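Local atomic coordinates of methanosaeta concilii ACLY-B (Methanothrix soehngenii, PDB entry 6ZNW), a protein that probably acts as the B subunit of an ATP-citrate lyase, which makes acetyl-CoA and oxaloacetate by way of (3S)-citryl-CoA. Residues F16-Q21 with A44-S49; K226-L231 with K253-W258; P486-K491 with G534-N539. All coordinates share one frame; numbering follows the deposited sequence.

Interaction 1 of 3, residues F16-Q21 with A44-S49; sequences FVYGYQ and AIINPS. With Q5B ((3S)-citryl-Coenzyme A), chain F.
The Tyr-18 ring has the carbonyl O of Ile-46 over one face, and the two side chains cross at about a right angle. Their strands belong to a beta-alpha-beta unit built from strand 15-18, helix 22-34 and strand 42-46. It is consistent with the Rossmann-like CoA-binding fold of succinyl-CoA synthetase relatives. Tyr-18 CD2 lies 3.6 Å from Ile-46 CG2. With CG of Tyr-18 anti to the backbone N (chi1 -173°), the phenol extends along the strand end to Pro-48, and OH comes 3.6 Å from Pro-48 CG. The Phe-16 ring meets Ala-44 O at its edge, in plane. Phe-16 CB touches Ile-46 CD1 at 3.7 Å. Asn-47 ND2 approaches Tyr-20 CG obliquely at 3.8 Å, the ring and amide planes 10° apart, while Ile-45 CG2 sits at the ring edge.

Ile-46 grips the partner strand twice: its N bonds Val-17 O at 2.8 Å, and its O accepts Gly-19 N at 2.8 Å. At Gly-19 the backbone angles call for glycine, since a CB would jam against Tyr-18 O. Helix 71-77 packs on the face bearing Phe-16, Tyr-18 and Ile-46. Tyr-20 OH is hydrogen-bonded to His-54 ND1.

Just past the strand, Ser-49 OG donates to O12 of the ribose phosphate of citryl-CoA; the modelled length is very short and its exact value doubtful.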
loop_
_atom_site.group_PDB
_atom_site.type_symbol
_atom_site.label_atom_id
_atom_site.label_comp_id
_atom_site.label_asym_id
_atom_site.label_seq_id
_atom_site.Cartn_x
_atom_site.Cartn_y
_atom_site.Cartn_z
ATOM N N PHE B 16 -43.700 3.014 -17.015
ATOM C CA PHE B 16 -42.679 3.483 -16.100
ATOM C C PHE B 16 -43.078 2.952 -14.735
ATOM O O PHE B 16 -44.268 2.858 -14.426
ATOM C CB PHE B 16 -42.666 5.003 -16.008
ATOM C CG PHE B 16 -42.345 5.732 -17.280
ATOM C CD1 PHE B 16 -41.168 5.482 -17.963
ATOM C CD2 PHE B 16 -43.171 6.737 -17.745
ATOM C CE1 PHE B 16 -40.853 6.187 -19.120
ATOM C CE2 PHE B 16 -42.848 7.445 -18.895
ATOM C CZ PHE B 16 -41.690 7.164 -19.574
ATOM N N VAL B 17 -42.094 2.609 -13.916
ATOM C CA VAL B 17 -42.357 2.201 -12.547
ATOM C C VAL B 17 -41.812 3.348 -11.703
ATOM O O VAL B 17 -40.619 3.624 -11.757
ATOM C CB VAL B 17 -41.719 0.841 -12.174
ATOM C CG1 VAL B 17 -41.858 0.569 -10.682
ATOM C CG2 VAL B 17 -42.338 -0.294 -12.980
ATOM N N TYR B 18 -42.696 4.085 -11.018
ATOM C CA TYR B 18 -42.283 5.170 -10.143
ATOM C C TYR B 18 -42.008 4.553 -8.768
ATOM O O TYR B 18 -42.912 4.019 -8.122
ATOM C CB TYR B 18 -43.356 6.282 -10.043
ATOM C CG TYR B 18 -42.860 7.480 -9.267
ATOM C CD1 TYR B 18 -42.837 7.473 -7.882
ATOM C CD2 TYR B 18 -42.329 8.581 -9.919
ATOM C CE1 TYR B 18 -42.334 8.549 -7.161
ATOM C CE2 TYR B 18 -41.823 9.666 -9.210
ATOM C CZ TYR B 18 -41.813 9.639 -7.827
ATOM O OH TYR B 18 -41.334 10.709 -7.101
ATOM N N GLY B 19 -40.763 4.660 -8.331
ATOM C CA GLY B 19 -40.299 4.100 -7.073
ATOM C C GLY B 19 -39.407 2.903 -7.350
ATOM O O GLY B 19 -39.719 2.092 -8.219
ATOM N N TYR B 20 -38.288 2.790 -6.630
ATOM C CA TYR B 20 -37.347 1.696 -6.791
ATOM C C TYR B 20 -37.869 0.402 -6.127
ATOM O O TYR B 20 -37.366 -0.010 -5.080
ATOM C CB TYR B 20 -35.972 2.102 -6.229
ATOM C CG TYR B 20 -34.834 1.246 -6.752
ATOM C CD1 TYR B 20 -34.719 0.958 -8.103
ATOM C CD2 TYR B 20 -33.887 0.715 -5.892
ATOM C CE1 TYR B 20 -33.687 0.163 -8.586
ATOM C CE2 TYR B 20 -32.826 -0.049 -6.367
ATOM C CZ TYR B 20 -32.731 -0.330 -7.715
ATOM O OH TYR B 20 -31.689 -1.114 -8.175
ATOM N N GLN B 21 -38.860 -0.248 -6.747
ATOM C CA GLN B 21 -39.462 -1.480 -6.227
ATOM C C GLN B 21 -38.961 -2.645 -7.053
ATOM O O GLN B 21 -39.641 -3.095 -7.975
ATOM C CB GLN B 21 -41.000 -1.394 -6.263
ATOM C CG GLN B 21 -41.552 -0.243 -5.433
ATOM C CD GLN B 21 -41.568 -0.573 -3.976
ATOM O OE1 GLN B 21 -41.874 -1.707 -3.600
ATOM N NE2 GLN B 21 -41.229 0.399 -3.123
ATOM N N ALA B 44 -38.623 2.523 -18.346
ATOM C CA ALA B 44 -37.686 3.117 -17.383
ATOM C C ALA B 44 -38.237 3.088 -15.959
ATOM O O ALA B 44 -39.433 2.902 -15.756
ATOM C CB ALA B 44 -37.340 4.562 -17.795
ATOM N N ILE B 45 -37.354 3.248 -14.973
ATOM C CA ILE B 45 -37.717 3.340 -13.576
ATOM C C ILE B 45 -37.536 4.800 -13.183
ATOM O O ILE B 45 -36.563 5.431 -13.592
ATOM C CB ILE B 45 -36.806 2.429 -12.721
ATOM C CG1 ILE B 45 -36.942 0.959 -13.139
ATOM C CG2 ILE B 45 -37.060 2.614 -11.213
ATOM C CD1 ILE B 45 -35.679 0.232 -13.038
ATOM N N ILE B 46 -38.471 5.344 -12.401
ATOM C CA ILE B 46 -38.326 6.697 -11.898
ATOM C C ILE B 46 -37.923 6.581 -10.427
ATOM O O ILE B 46 -38.690 6.087 -9.615
ATOM C CB ILE B 46 -39.560 7.585 -12.172
ATOM C CG1 ILE B 46 -39.966 7.481 -13.664
ATOM C CG2 ILE B 46 -39.266 9.039 -11.783
ATOM C CD1 ILE B 46 -41.368 7.876 -13.980
ATOM N N ASN B 47 -36.666 6.901 -10.125
ATOM C CA ASN B 47 -36.109 6.838 -8.784
ATOM C C ASN B 47 -35.752 8.267 -8.365
ATOM O O ASN B 47 -34.743 8.815 -8.821
ATOM C CB ASN B 47 -34.877 5.926 -8.767
ATOM C CG ASN B 47 -34.318 5.635 -7.394
ATOM O OD1 ASN B 47 -34.719 6.225 -6.386
ATOM N ND2 ASN B 47 -33.365 4.717 -7.325
ATOM N N PRO B 48 -36.587 8.894 -7.515
ATOM C CA PRO B 48 -36.321 10.293 -7.127
ATOM C C PRO B 48 -34.994 10.528 -6.404
ATOM O O PRO B 48 -34.460 11.639 -6.429
ATOM C CB PRO B 48 -37.532 10.685 -6.265
ATOM C CG PRO B 48 -38.223 9.424 -5.929
ATOM C CD PRO B 48 -37.840 8.377 -6.932
ATOM N N SER B 49 -34.436 9.481 -5.816
ATOM C CA SER B 49 -33.185 9.579 -5.091
ATOM C C SER B 49 -31.953 9.449 -5.992
ATOM O O SER B 49 -30.885 9.945 -5.624
ATOM C CB SER B 49 -33.149 8.492 -4.021
ATOM O OG SER B 49 -31.877 8.355 -3.405
HETATM N N Q5B F . -28.969 5.462 3.018
HETATM C C Q5B F . -22.181 1.891 3.065
HETATM O O Q5B F . -24.639 1.030 2.111
HETATM C C1 Q5B F . -23.408 1.894 3.991
HETATM C C10 Q5B F . -27.441 6.254 4.386
HETATM C C11 Q5B F . -28.647 6.557 3.782
HETATM C C12 Q5B F . -28.736 8.542 4.742
HETATM C C13 Q5B F . -26.882 7.242 5.216
HETATM C C14 Q5B F . -24.113 3.277 3.929
HETATM C C15 Q5B F . -23.193 4.480 4.150
HETATM C C16 Q5B F . -22.320 6.137 5.731
HETATM C C17 Q5B F . -20.888 5.657 5.878
HETATM C C18 Q5B F . -20.653 4.946 7.192
HETATM C C19 Q5B F . -19.528 3.103 8.341
HETATM C C2 Q5B F . -22.964 1.564 5.428
HETATM C C20 Q5B F . -20.248 1.774 8.489
HETATM C C21 Q5B F . -18.180 0.130 9.288
HETATM C C22 Q5B F . -17.548 -0.889 10.199
HETATM C C23 Q5B F . -18.118 -2.314 10.123
HETATM C C24 Q5B F . -18.593 -2.663 8.699
HETATM C C25 Q5B F . -19.373 -3.954 8.421
HETATM C C26 Q5B F . -17.005 -3.277 10.572
HETATM C C3 Q5B F . -24.348 0.805 3.494
HETATM C C4 Q5B F . -29.390 2.438 0.643
HETATM C C5 Q5B F . -30.549 3.402 0.834
HETATM C C6 Q5B F . -30.612 4.630 -0.072
HETATM C C7 Q5B F . -29.765 5.657 0.677
HETATM C C8 Q5B F . -30.113 5.321 2.130
HETATM C C9 Q5B F . -27.951 4.564 3.207
HETATM N N1 Q5B F . -27.012 4.986 4.019
HETATM N N2 Q5B F . -29.350 7.686 3.922
HETATM N N3 Q5B F . -27.571 8.398 5.374
HETATM N N4 Q5B F . -25.700 7.122 5.817
HETATM N N5 Q5B F . -23.221 5.055 5.365
HETATM N N6 Q5B F . -19.928 3.829 7.142
HETATM O O1 Q5B F . -26.376 -0.805 1.802
HETATM O O10 Q5B F . -33.083 4.484 -2.276
HETATM O O11 Q5B F . -34.342 5.922 -0.500
HETATM O O12 Q5B F . -32.242 6.822 -1.620
HETATM O O13 Q5B F . -22.452 4.872 3.239
HETATM O O14 Q5B F . -21.071 5.412 8.247
HETATM O O15 Q5B F . -17.757 0.411 8.208
HETATM O O16 Q5B F . -19.985 -4.118 7.353
HETATM O O17 Q5B F . -19.365 -4.878 9.393
HETATM O O18 Q5B F . -16.324 -3.897 9.786
HETATM O O19 Q5B F . -16.754 -3.266 11.883
HETATM O O2 Q5B F . -24.733 0.011 -0.081
HETATM O O20 Q5B F . -19.247 -2.387 10.996
HETATM O O21 Q5B F . -25.237 3.293 4.802
HETATM O O3 Q5B F . -26.636 1.459 0.772
HETATM O O4 Q5B F . -25.759 3.795 -0.036
HETATM O O5 Q5B F . -26.661 2.092 -1.692
HETATM O O6 Q5B F . -28.292 3.111 -0.014
HETATM O O7 Q5B F . -30.532 3.966 2.165
HETATM O O8 Q5B F . -29.985 7.029 0.371
HETATM O O9 Q5B F . -31.992 5.044 0.040
HETATM P P Q5B F . -25.608 0.296 1.138
HETATM P P1 Q5B F . -26.741 2.673 -0.263
HETATM P P2 Q5B F . -32.969 5.539 -1.150
HETATM S S Q5B F . -19.631 0.854 9.949
#

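Interaction 2 of 3, residues K226-L231 with K253-W258; sequences KMIACL and KPLVAW
Ile-228 and Leu-255 meet obliquely, with Ile-228 CG2 3.6 Å from Leu-255 CD1. The leucine CG is anti to its own N (chi1 173°), which lays CD1 over the neighbouring strand, 3.4 Å from Ile-228 O. On the same face Cys-230 SG rests 4.0 Å from Ala-257 CB. On the other face Leu-231 CD1 lies in the plane of the Trp-258 indole, at its edge, 3.8 Å from Trp-258 CD1. Ala-229 and Val-256 pair between that contact and the looser touch of Met-227 CE on Val-256 CG2.

Parallel backbone pairing sets this register. Ile-228 N bonds Pro-254 O at 3.0 Å, nearly straight at 172°. Ile-228 O takes Val-256 N at 2.8 Å. Cys-230 repeats the pattern with Val-256 O and Trp-258 N. At the strand start Ile-228 CD1 packs on Lys-253 CB. The extended lysine chain carries NZ to the backbone O atoms of Tyr-219, Asn-222 and Ile-225, where its charge probably eases the negative end of helix 212-221.

The two strands and helix 239-247 form a beta-alpha-beta unit in the CoA-ligase region. Strand 255-260 is outermost within the chain, and strand 172-176 flanks 227-233 on its other side. Helix 212-221 packs on the Ile-228 and Cys-230 face; helix 308-321 packs against Met-227, Ala-229 and Pro-254.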
loop_
_atom_site.group_PDB
_atom_site.type_symbol
_atom_site.label_atom_id
_atom_site.label_comp_id
_atom_site.label_asym_id
_atom_site.label_seq_id
_atom_site.Cartn_x
_atom_site.Cartn_y
_atom_site.Cartn_z
ATOM N N LYS B 226 -67.207 -11.834 -23.339
ATOM C CA LYS B 226 -68.603 -12.288 -23.476
ATOM C C LYS B 226 -69.321 -12.380 -22.102
ATOM O O LYS B 226 -70.519 -12.649 -22.053
ATOM C CB LYS B 226 -68.654 -13.682 -24.139
ATOM C CG LYS B 226 -67.658 -13.907 -25.280
ATOM C CD LYS B 226 -68.047 -13.141 -26.539
ATOM C CE LYS B 226 -67.186 -13.502 -27.722
ATOM N NZ LYS B 226 -65.757 -13.653 -27.346
ATOM N N MET B 227 -68.592 -12.165 -21.002
ATOM C CA MET B 227 -69.079 -12.333 -19.650
ATOM C C MET B 227 -68.483 -11.266 -18.744
ATOM O O MET B 227 -67.271 -11.077 -18.770
ATOM C CB MET B 227 -68.525 -13.683 -19.165
ATOM C CG MET B 227 -69.463 -14.465 -18.313
ATOM S SD MET B 227 -68.602 -15.952 -17.753
ATOM C CE MET B 227 -68.979 -15.869 -16.049
ATOM N N ILE B 228 -69.295 -10.615 -17.906
ATOM C CA ILE B 228 -68.777 -9.640 -16.943
ATOM C C ILE B 228 -68.974 -10.170 -15.505
ATOM O O ILE B 228 -69.993 -10.785 -15.218
ATOM C CB ILE B 228 -69.327 -8.207 -17.164
ATOM C CG1 ILE B 228 -69.197 -7.794 -18.625
ATOM C CG2 ILE B 228 -68.623 -7.184 -16.277
ATOM C CD1 ILE B 228 -70.036 -6.576 -18.993
ATOM N N ALA B 229 -67.970 -10.008 -14.630
ATOM C CA ALA B 229 -68.055 -10.470 -13.246
ATOM C C ALA B 229 -67.520 -9.390 -12.328
ATOM O O ALA B 229 -66.512 -8.770 -12.658
ATOM C CB ALA B 229 -67.247 -11.747 -13.067
ATOM N N CYS B 230 -68.187 -9.137 -11.198
ATOM C CA CYS B 230 -67.699 -8.127 -10.273
ATOM C C CYS B 230 -67.953 -8.477 -8.816
ATOM O O CYS B 230 -68.920 -9.164 -8.482
ATOM C CB CYS B 230 -68.203 -6.728 -10.626
ATOM S SG CYS B 230 -69.892 -6.363 -10.090
ATOM N N LEU B 231 -67.049 -8.016 -7.955
ATOM C CA LEU B 231 -67.122 -8.255 -6.528
ATOM C C LEU B 231 -66.986 -6.916 -5.815
ATOM O O LEU B 231 -65.916 -6.317 -5.831
ATOM C CB LEU B 231 -65.979 -9.185 -6.125
ATOM C CG LEU B 231 -65.999 -9.703 -4.699
ATOM C CD1 LEU B 231 -67.192 -10.625 -4.458
ATOM C CD2 LEU B 231 -64.684 -10.414 -4.374
ATOM N N LYS B 253 -74.282 -7.806 -21.800
ATOM C CA LYS B 253 -73.572 -9.053 -21.527
ATOM C C LYS B 253 -73.958 -9.564 -20.144
ATOM O O LYS B 253 -74.225 -8.752 -19.258
ATOM C CB LYS B 253 -72.057 -8.826 -21.619
ATOM C CG LYS B 253 -71.572 -8.736 -23.052
ATOM C CD LYS B 253 -70.182 -8.170 -23.148
ATOM C CE LYS B 253 -69.933 -7.695 -24.550
ATOM N NZ LYS B 253 -68.578 -7.120 -24.681
ATOM N N PRO B 254 -74.041 -10.897 -19.936
ATOM C CA PRO B 254 -74.424 -11.396 -18.602
ATOM C C PRO B 254 -73.415 -10.996 -17.528
ATOM O O PRO B 254 -72.209 -11.130 -17.726
ATOM C CB PRO B 254 -74.533 -12.914 -18.797
ATOM C CG PRO B 254 -73.684 -13.211 -19.987
ATOM C CD PRO B 254 -73.772 -12.002 -20.879
ATOM N N LEU B 255 -73.918 -10.434 -16.420
ATOM C CA LEU B 255 -73.088 -9.926 -15.330
ATOM C C LEU B 255 -73.270 -10.679 -14.003
ATOM O O LEU B 255 -74.360 -10.688 -13.449
ATOM C CB LEU B 255 -73.346 -8.413 -15.160
ATOM C CG LEU B 255 -72.717 -7.684 -13.972
ATOM C CD1 LEU B 255 -71.236 -7.848 -13.913
ATOM C CD2 LEU B 255 -73.044 -6.228 -14.028
ATOM N N VAL B 256 -72.192 -11.289 -13.493
ATOM C CA VAL B 256 -72.179 -11.974 -12.199
ATOM C C VAL B 256 -71.790 -10.918 -11.167
ATOM O O VAL B 256 -70.803 -10.222 -11.365
ATOM C CB VAL B 256 -71.196 -13.176 -12.162
ATOM C CG1 VAL B 256 -71.176 -13.822 -10.780
ATOM C CG2 VAL B 256 -71.550 -14.209 -13.226
ATOM N N ALA B 257 -72.578 -10.766 -10.098
ATOM C CA ALA B 257 -72.294 -9.740 -9.103
ATOM C C ALA B 257 -72.491 -10.195 -7.675
ATOM O O ALA B 257 -73.484 -10.845 -7.359
ATOM C CB ALA B 257 -73.145 -8.508 -9.372
ATOM N N TRP B 258 -71.555 -9.825 -6.802
ATOM C CA TRP B 258 -71.690 -10.100 -5.383
ATOM C C TRP B 258 -71.123 -8.954 -4.576
ATOM O O TRP B 258 -70.058 -8.454 -4.885
ATOM C CB TRP B 258 -71.085 -11.444 -4.957
ATOM C CG TRP B 258 -71.252 -11.708 -3.487
ATOM C CD1 TRP B 258 -70.282 -11.643 -2.533
ATOM C CD2 TRP B 258 -72.488 -11.947 -2.786
ATOM N NE1 TRP B 258 -70.824 -11.875 -1.289
ATOM C CE2 TRP B 258 -72.176 -12.072 -1.418
ATOM C CE3 TRP B 258 -73.830 -12.086 -3.187
ATOM C CZ2 TRP B 258 -73.149 -12.337 -0.450
ATOM C CZ3 TRP B 258 -74.795 -12.345 -2.227
ATOM C CH2 TRP B 258 -74.456 -12.458 -0.877
#

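Interaction 3 of 3, residues P486-K491 with G534-N539; sequences PGIGHK and GNLILN. With Q5B ((3S)-citryl-Coenzyme A), chain C.
Two irregular loops share a single backbone bridge, Ile-488 with Leu-538, in which Gly-489 N bonds Ile-537 O at 2.8 Å and Asn-539 N bonds Gly-487 O at 2.9 Å. Asn-539 ties the loops together and to the ligand. With CG between its backbone N and carbonyl carbon (chi1 63°), its amide turns back over loop 486-491. ND2 donates to Gly-489 O at 2.8 Å, in the amide plane and on a lone pair, and to the pantetheine carbonyl O14 of citryl-CoA at 2.9 Å. Asn-539 is the N-cap of helix 540-554: its OD1 accepts Gly-542 N. An alanine here is likely to cost O14 one of its donors, leave Gly-489 O without its amide partner and uncap the helix.

Both loops join helices of the citrate synthase-like domain and line its ligand pocket. Gly-487 N also donates to O14, and Ile-488 O accepts ligand N5. A CB at Gly-489 would clash with ligand O21. Leu-536 CD2 lies 3.5 Å from the adenine atom C11, while Ile-488 CG2 packs on Leu-536 CB. The His-490 ring meets the citryl hydroxyl O20 in plane, NE2 at 2.7 Å, and its ND1 accepts the backbone N of Ile-492 and Lys-493.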
loop_
_atom_site.group_PDB
_atom_site.type_symbol
_atom_site.label_atom_id
_atom_site.label_comp_id
_atom_site.label_asym_id
_atom_site.label_seq_id
_atom_site.Cartn_x
_atom_site.Cartn_y
_atom_site.Cartn_z
ATOM N N PRO B 486 19.708 -12.485 11.967
ATOM C CA PRO B 486 18.528 -11.630 12.202
ATOM C C PRO B 486 18.307 -11.435 13.708
ATOM O O PRO B 486 18.545 -12.352 14.503
ATOM C CB PRO B 486 17.395 -12.393 11.512
ATOM C CG PRO B 486 17.824 -13.800 11.566
ATOM C CD PRO B 486 19.325 -13.808 11.443
ATOM N N GLY B 487 17.945 -10.217 14.090
ATOM C CA GLY B 487 17.777 -9.853 15.490
ATOM C C GLY B 487 19.047 -9.365 16.164
ATOM O O GLY B 487 19.047 -9.074 17.366
ATOM N N ILE B 488 20.147 -9.259 15.366
ATOM C CA ILE B 488 21.449 -8.770 15.800
ATOM C C ILE B 488 21.756 -7.499 14.975
ATOM O O ILE B 488 21.482 -7.460 13.789
ATOM C CB ILE B 488 22.560 -9.864 15.648
ATOM C CG1 ILE B 488 22.406 -11.000 16.691
ATOM C CG2 ILE B 488 23.982 -9.273 15.649
ATOM C CD1 ILE B 488 22.779 -10.627 18.166
ATOM N N GLY B 489 22.295 -6.470 15.637
ATOM C CA GLY B 489 22.710 -5.233 15.009
ATOM C C GLY B 489 21.742 -4.082 15.152
ATOM O O GLY B 489 20.527 -4.276 15.209
ATOM N N HIS B 490 22.270 -2.851 15.152
ATOM C CA HIS B 490 21.418 -1.665 15.232
ATOM C C HIS B 490 22.106 -0.438 14.631
ATOM O O HIS B 490 23.318 -0.319 14.707
ATOM C CB HIS B 490 20.955 -1.401 16.696
ATOM C CG HIS B 490 19.661 -0.639 16.769
ATOM N ND1 HIS B 490 19.641 0.746 16.771
ATOM C CD2 HIS B 490 18.380 -1.086 16.693
ATOM C CE1 HIS B 490 18.361 1.086 16.820
ATOM N NE2 HIS B 490 17.566 0.018 16.770
ATOM N N LYS B 491 21.333 0.482 14.079
ATOM C CA LYS B 491 21.839 1.730 13.514
ATOM C C LYS B 491 22.328 2.737 14.585
ATOM O O LYS B 491 23.322 3.401 14.345
ATOM C CB LYS B 491 20.782 2.392 12.606
ATOM C CG LYS B 491 20.542 1.672 11.294
ATOM C CD LYS B 491 21.639 1.998 10.293
ATOM C CE LYS B 491 21.594 3.444 9.855
ATOM N NZ LYS B 491 22.739 3.833 8.966
ATOM N N GLY B 534 30.694 -3.260 18.494
ATOM C CA GLY B 534 29.792 -2.799 19.542
ATOM C C GLY B 534 28.345 -2.619 19.133
ATOM O O GLY B 534 27.462 -2.699 19.978
ATOM N N ASN B 535 28.085 -2.375 17.844
ATOM C CA ASN B 535 26.720 -2.207 17.322
ATOM C C ASN B 535 26.000 -3.525 17.075
ATOM O O ASN B 535 24.841 -3.485 16.717
ATOM C CB ASN B 535 26.709 -1.377 16.030
ATOM C CG ASN B 535 27.373 -2.077 14.874
ATOM O OD1 ASN B 535 28.541 -2.456 14.929
ATOM N ND2 ASN B 535 26.627 -2.302 13.817
ATOM N N LEU B 536 26.675 -4.682 17.254
ATOM C CA LEU B 536 26.063 -5.991 17.044
ATOM C C LEU B 536 25.393 -6.498 18.298
ATOM O O LEU B 536 25.661 -7.610 18.770
ATOM C CB LEU B 536 27.057 -7.018 16.483
ATOM C CG LEU B 536 27.706 -6.662 15.152
ATOM C CD1 LEU B 536 28.698 -7.738 14.718
ATOM C CD2 LEU B 536 26.661 -6.372 14.072
ATOM N N ILE B 537 24.506 -5.673 18.847
ATOM C CA ILE B 537 23.748 -6.057 20.037
ATOM C C ILE B 537 22.529 -6.899 19.609
ATOM O O ILE B 537 22.117 -6.892 18.438
ATOM C CB ILE B 537 23.254 -4.762 20.750
ATOM C CG1 ILE B 537 22.354 -3.906 19.774
ATOM C CG2 ILE B 537 24.426 -3.976 21.262
ATOM C CD1 ILE B 537 21.199 -3.139 20.401
ATOM N N LEU B 538 21.920 -7.589 20.589
ATOM C CA LEU B 538 20.631 -8.253 20.435
ATOM C C LEU B 538 19.633 -7.057 20.363
ATOM O O LEU B 538 19.533 -6.295 21.326
ATOM C CB LEU B 538 20.349 -9.086 21.695
ATOM C CG LEU B 538 18.976 -9.765 21.758
ATOM C CD1 LEU B 538 18.721 -10.661 20.527
ATOM C CD2 LEU B 538 18.812 -10.558 23.072
ATOM N N ASN B 539 19.059 -6.796 19.193
ATOM C CA ASN B 539 18.157 -5.658 19.031
ATOM C C ASN B 539 16.724 -5.995 19.533
ATOM O O ASN B 539 16.455 -7.140 19.900
ATOM C CB ASN B 539 18.203 -5.113 17.588
ATOM C CG ASN B 539 17.748 -6.089 16.539
ATOM O OD1 ASN B 539 16.694 -6.715 16.643
ATOM N ND2 ASN B 539 18.526 -6.240 15.491
HETATM N N Q5B C . 26.810 -6.844 10.607
HETATM C C Q5B C . 20.227 -3.143 9.273
HETATM O O Q5B C . 22.830 -2.188 9.305
HETATM C C1 Q5B C . 21.111 -3.365 10.511
HETATM C C10 Q5B C . 24.963 -7.841 11.258
HETATM C C11 Q5B C . 26.305 -8.057 11.005
HETATM C C12 Q5B C . 26.156 -10.194 11.538
HETATM C C13 Q5B C . 24.208 -8.955 11.667
HETATM C C14 Q5B C . 21.844 -4.730 10.398
HETATM C C15 Q5B C . 20.937 -5.924 10.086
HETATM C C16 Q5B C . 19.674 -7.831 10.967
HETATM C C17 Q5B C . 18.252 -7.345 10.760
HETATM C C18 Q5B C . 17.605 -6.898 12.052
HETATM C C19 Q5B C . 16.125 -5.282 13.139
HETATM C C2 Q5B C . 20.238 -3.309 11.778
HETATM C C20 Q5B C . 16.724 -4.030 13.757
HETATM C C21 Q5B C . 14.461 -2.511 14.191
HETATM C C22 Q5B C . 13.548 -1.672 15.046
HETATM C C23 Q5B C . 14.070 -0.278 15.429
HETATM C C24 Q5B C . 14.947 0.328 14.316
HETATM C C25 Q5B C . 15.734 1.625 14.548
HETATM C C26 Q5B C . 12.844 0.612 15.695
HETATM C C3 Q5B C . 22.124 -2.229 10.548
HETATM C C4 Q5B C . 27.844 -3.428 9.116
HETATM C C5 Q5B C . 28.919 -4.446 9.459
HETATM C C6 Q5B C . 29.294 -5.474 8.394
HETATM C C7 Q5B C . 28.291 -6.601 8.631
HETATM C C8 Q5B C . 28.166 -6.567 10.157
HETATM C C9 Q5B C . 25.756 -5.970 10.648
HETATM N N1 Q5B C . 24.627 -6.513 11.033
HETATM N N2 Q5B C . 26.965 -9.213 11.130
HETATM N N3 Q5B C . 24.850 -10.140 11.799
HETATM N N4 Q5B C . 22.895 -8.918 11.888
HETATM N N5 Q5B C . 20.610 -6.727 11.114
HETATM N N6 Q5B C . 16.895 -5.771 12.002
HETATM O O1 Q5B C . 24.521 -0.382 9.908
HETATM O O10 Q5B C . 32.315 -4.976 7.125
HETATM O O11 Q5B C . 33.014 -6.772 8.883
HETATM O O12 Q5B C . 31.386 -7.370 7.021
HETATM O O13 Q5B C . 20.524 -6.106 8.934
HETATM O O14 Q5B C . 17.694 -7.574 13.071
HETATM O O15 Q5B C . 14.397 -2.562 13.000
HETATM O O16 Q5B C . 16.638 1.975 13.773
HETATM O O17 Q5B C . 15.400 2.340 15.632
HETATM O O18 Q5B C . 12.417 1.395 14.876
HETATM O O19 Q5B C . 12.204 0.353 16.838
HETATM O O2 Q5B C . 23.559 -0.763 7.491
HETATM O O20 Q5B C . 14.875 -0.412 16.602
HETATM O O21 Q5B C . 22.647 -4.952 11.551
HETATM O O3 Q5B C . 25.154 -2.408 8.584
HETATM O O4 Q5B C . 24.639 -4.512 7.106
HETATM O O5 Q5B C . 25.951 -2.547 6.173
HETATM O O6 Q5B C . 27.022 -3.924 8.035
HETATM O O7 Q5B C . 28.512 -5.259 10.583
HETATM O O8 Q5B C . 28.636 -7.893 8.144
HETATM O O9 Q5B C . 30.586 -5.944 8.839
HETATM P P Q5B C . 24.027 -1.308 8.839
HETATM P P1 Q5B C . 25.608 -3.398 7.414
HETATM P P2 Q5B C . 31.894 -6.227 7.933
HETATM S S Q5B C . 15.661 -3.396 15.109
#

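Overall arrangement
The three contacts follow one another along the chain, and none touches another. Interactions 1 and 2 are parallel strand pairs in two different sheets, with centres about 35 Å apart. Interaction 3 is far from both: its centre is about 67 Å from that of interaction 1 and about 98 Å from that of interaction 2. Even so, interactions 1 and 3 meet the same kind of ligand through the assembly. Ser-49 of interaction 1 reaches a citryl-CoA that His-490 of a second subunit also holds. In the same way, the ligand at interaction 3 is hydrogen-bonded to Ser-49 of a second subunit. In interaction 2 the side chain of Leu-231 lies about 13 Å from a bound magnesium ion.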